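Local structure of coronin (Toxoplasma gondii, 4OZU) at residues A[310-315]-A[337-342]. The protein probably binds actin filaments as part of coronin, of which this chain is the WD40-repeat beta-propeller domain. Residues are numbered along the deposited sequence; the frame is centred on the assembly and turned at random.
Sequences SSVPIK and KQENGN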
ATOM      1  N   SER A 310      20.874  -4.786   2.810  1.00 31.88           N
ATOM      2  CA  SER A 310      21.369  -4.559   4.160  1.00 32.78           C
ATOM      3  C   SER A 310      21.632  -5.888   4.857  1.00 34.64           C
ATOM      4  O   SER A 310      21.494  -6.951   4.253  1.00 53.08           O
ATOM      5  CB  SER A 310      20.372  -3.725   4.965  1.00 40.55           C
ATOM      6  OG  SER A 310      19.240  -4.491   5.328  1.00 36.34           O
ATOM      7  N   SER A 311      22.025  -5.815   6.127  1.00 35.58           N
ATOM      8  CA  SER A 311      22.223  -7.008   6.941  1.00 37.50           C
ATOM      9  C   SER A 311      21.219  -7.058   8.093  1.00 45.31           C
ATOM     10  O   SER A 311      21.434  -7.757   9.082  1.00 61.13           O
ATOM     11  CB  SER A 311      23.652  -7.053   7.486  1.00 61.02           C
ATOM     12  OG  SER A 311      23.850  -6.054   8.469  1.00 66.07           O
ATOM     13  N   VAL A 312      20.121  -6.318   7.950  1.00 39.24           N
ATOM     14  CA  VAL A 312      19.094  -6.236   8.984  1.00 40.62           C
ATOM     15  C   VAL A 312      17.729  -6.497   8.348  1.00 35.82           C
ATOM     16  O   VAL A 312      17.353  -5.807   7.405  1.00 38.13           O
ATOM     17  CB  VAL A 312      19.101  -4.857   9.680  1.00 38.18           C
ATOM     18  CG1 VAL A 312      17.987  -4.760  10.715  1.00 46.50           C
ATOM     19  CG2 VAL A 312      20.449  -4.609  10.335  1.00 38.53           C
ATOM     20  N   PRO A 313      16.992  -7.504   8.846  1.00 41.21           N
ATOM     21  CA  PRO A 313      15.703  -7.838   8.225  1.00 36.30           C
ATOM     22  C   PRO A 313      14.671  -6.714   8.285  1.00 39.23           C
ATOM     23  O   PRO A 313      14.665  -5.910   9.215  1.00 33.39           O
ATOM     24  CB  PRO A 313      15.220  -9.042   9.044  1.00 38.35           C
ATOM     25  CG  PRO A 313      16.436  -9.608   9.655  1.00 42.92           C
ATOM     26  CD  PRO A 313      17.327  -8.447   9.929  1.00 45.86           C
ATOM     27  N   ILE A 314      13.811  -6.667   7.275  1.00 34.37           N
ATOM     28  CA  ILE A 314      12.637  -5.806   7.292  1.00 34.57           C
ATOM     29  C   ILE A 314      11.565  -6.474   8.146  1.00 37.00           C
ATOM     30  O   ILE A 314      11.115  -7.573   7.820  1.00 35.80           O
ATOM     31  CB  ILE A 314      12.091  -5.559   5.871  1.00 30.73           C
ATOM     32  CG1 ILE A 314      13.195  -5.039   4.947  1.00 36.51           C
ATOM     33  CG2 ILE A 314      10.932  -4.571   5.907  1.00 28.76           C
ATOM     34  CD1 ILE A 314      12.853  -5.164   3.477  1.00 44.40           C
ATOM     35  N   LYS A 315      11.166  -5.837   9.244  1.00 30.70           N
ATOM     36  CA  LYS A 315      10.132  -6.413  10.113  1.00 36.40           C
ATOM     37  C   LYS A 315       8.744  -6.005   9.626  1.00 37.76           C
ATOM     38  O   LYS A 315       7.834  -6.829   9.531  1.00 34.02           O
ATOM     39  CB  LYS A 315      10.328  -5.970  11.562  1.00 41.74           C
ATOM     40  CG  LYS A 315      11.567  -6.551  12.229  1.00 41.04           C
ATOM     41  CD  LYS A 315      11.477  -8.062  12.375  1.00 47.44           C
ATOM     42  CE  LYS A 315      12.700  -8.622  13.080  1.00 39.82           C
ATOM     43  NZ  LYS A 315      12.674 -10.100  13.149  1.00 42.85           N
ATOM     44  N   LYS A 337      11.410   1.504   6.903  1.00 25.15           N
ATOM     45  CA  LYS A 337      11.719   0.116   7.224  1.00 27.09           C
ATOM     46  C   LYS A 337      11.813  -0.087   8.734  1.00 30.76           C
ATOM     47  O   LYS A 337      12.692   0.476   9.356  1.00 26.75           O
ATOM     48  CB  LYS A 337      13.047  -0.271   6.558  1.00 24.34           C
ATOM     49  CG  LYS A 337      13.549  -1.669   6.874  1.00 31.00           C
ATOM     50  CD  LYS A 337      15.020  -1.802   6.506  1.00 31.96           C
ATOM     51  CE  LYS A 337      15.607  -3.110   7.011  1.00 27.56           C
ATOM     52  NZ  LYS A 337      17.081  -3.004   7.185  1.00 35.47           N
ATOM     53  N   GLN A 338      10.926  -0.882   9.329  1.00 27.63           N
ATOM     54  CA  GLN A 338      11.075  -1.214  10.749  1.00 26.82           C
ATOM     55  C   GLN A 338      12.209  -2.210  10.930  1.00 29.73           C
ATOM     56  O   GLN A 338      12.230  -3.269  10.293  1.00 31.06           O
ATOM     57  CB  GLN A 338       9.787  -1.794  11.338  1.00 28.41           C
ATOM     58  CG  GLN A 338       9.902  -2.218  12.802  1.00 30.66           C
ATOM     59  CD  GLN A 338       8.567  -2.669  13.375  1.00 30.01           C
ATOM     60  OE1 GLN A 338       7.503  -2.266  12.892  1.00 33.30           O
ATOM     61  NE2 GLN A 338       8.615  -3.517  14.400  1.00 34.92           N
ATOM     62  N   GLU A 339      13.149  -1.853  11.798  1.00 32.82           N
ATOM     63  CA  GLU A 339      14.234  -2.737  12.185  1.00 39.28           C
ATOM     64  C   GLU A 339      14.035  -3.131  13.640  1.00 35.86           C
ATOM     65  O   GLU A 339      13.930  -2.272  14.513  1.00 39.67           O
ATOM     66  CB  GLU A 339      15.585  -2.055  11.971  1.00 40.02           C
ATOM     67  CG  GLU A 339      15.847  -1.719  10.515  1.00 41.22           C
ATOM     68  CD  GLU A 339      17.235  -1.160  10.275  1.00 37.23           C
ATOM     69  OE1 GLU A 339      17.802  -0.552  11.206  1.00 33.87           O
ATOM     70  OE2 GLU A 339      17.755  -1.330   9.152  1.00 51.28           O
ATOM     71  N   ASN A 340      13.971  -4.439  13.885  1.00 33.70           N
ATOM     72  CA  ASN A 340      13.648  -4.987  15.196  1.00 34.84           C
ATOM     73  C   ASN A 340      12.349  -4.386  15.729  1.00 48.20           C
ATOM     74  O   ASN A 340      11.368  -4.309  14.991  1.00 40.39           O
ATOM     75  CB  ASN A 340      14.815  -4.759  16.151  1.00 41.47           C
ATOM     76  CG  ASN A 340      16.111  -5.309  15.602  1.00 53.82           C
ATOM     77  OD1 ASN A 340      16.239  -6.517  15.391  1.00 41.70           O
ATOM     78  ND2 ASN A 340      17.071  -4.430  15.343  1.00 71.10           N
ATOM     79  N   GLY A 341      12.336  -3.959  16.988  1.00 39.86           N
ATOM     80  CA  GLY A 341      11.134  -3.398  17.583  1.00 35.13           C
ATOM     81  C   GLY A 341      11.286  -1.959  18.050  1.00 36.43           C
ATOM     82  O   GLY A 341      10.417  -1.455  18.765  1.00 45.52           O
ATOM     83  N   ASN A 342      12.370  -1.296  17.649  1.00 38.66           N
ATOM     84  CA  ASN A 342      12.693   0.017  18.205  1.00 36.42           C
ATOM     85  C   ASN A 342      13.134   1.088  17.206  1.00 33.50           C
ATOM     86  O   ASN A 342      13.314   2.239  17.592  1.00 33.64           O
ATOM     87  CB  ASN A 342      13.781  -0.142  19.273  1.00 42.16           C
ATOM     88  CG  ASN A 342      15.087  -0.689  18.714  1.00 51.04           C
ATOM     89  OD1 ASN A 342      15.147  -1.169  17.582  1.00 40.39           O
ATOM     90  ND2 ASN A 342      16.140  -0.630  19.524  1.00 50.30           N
TER
HETATM   91  O   HOH W   1      14.886  -6.339  11.848  1.00 29.40           O
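This loop-to-strand contact lies where two blades of the coronin beta-propeller join: the linker 310-315, running from strand 301-309 to strand 317-319 of the next blade, packs on the end of strand 331-339 of that next blade and its turn toward strand 343-350. K337 carries much of it. Its CG stands anti to the backbone N and the chain runs on extended, so its methylenes cross I314 at about a right angle, CE lying 3.7 Å from I314 CG1; a long aliphatic shaft with a charged tip suits this mostly buried course. At the tip, NZ donates to V312 O at 2.8 Å, from above the carbonyl plane, and to S310 OG at 3.2 Å. E339 OE2 completes a salt bridge with NZ through its anti lone pair, which probably offsets the buried charge, and Y308 OH also bonds NZ. Serine suits position 310 because its hydroxyl can accept from NZ while bonding S290 O of the preceding blade. V312 lays CG1 across E339, 3.7 Å from CD, a methyl against one side of the acid's carbon chain and carboxylate. Farther along, Q338 is buried and its amide is held: NE2 reaches N340 O in the amide plane and also S30 O, while OE1 takes N316 ND2. A water bridges P313 O and N340 N. The backbone hydrogen bond from K315 N to Q338 O is almost straight, at 3.0 Å and 169°, in the carbonyl plane.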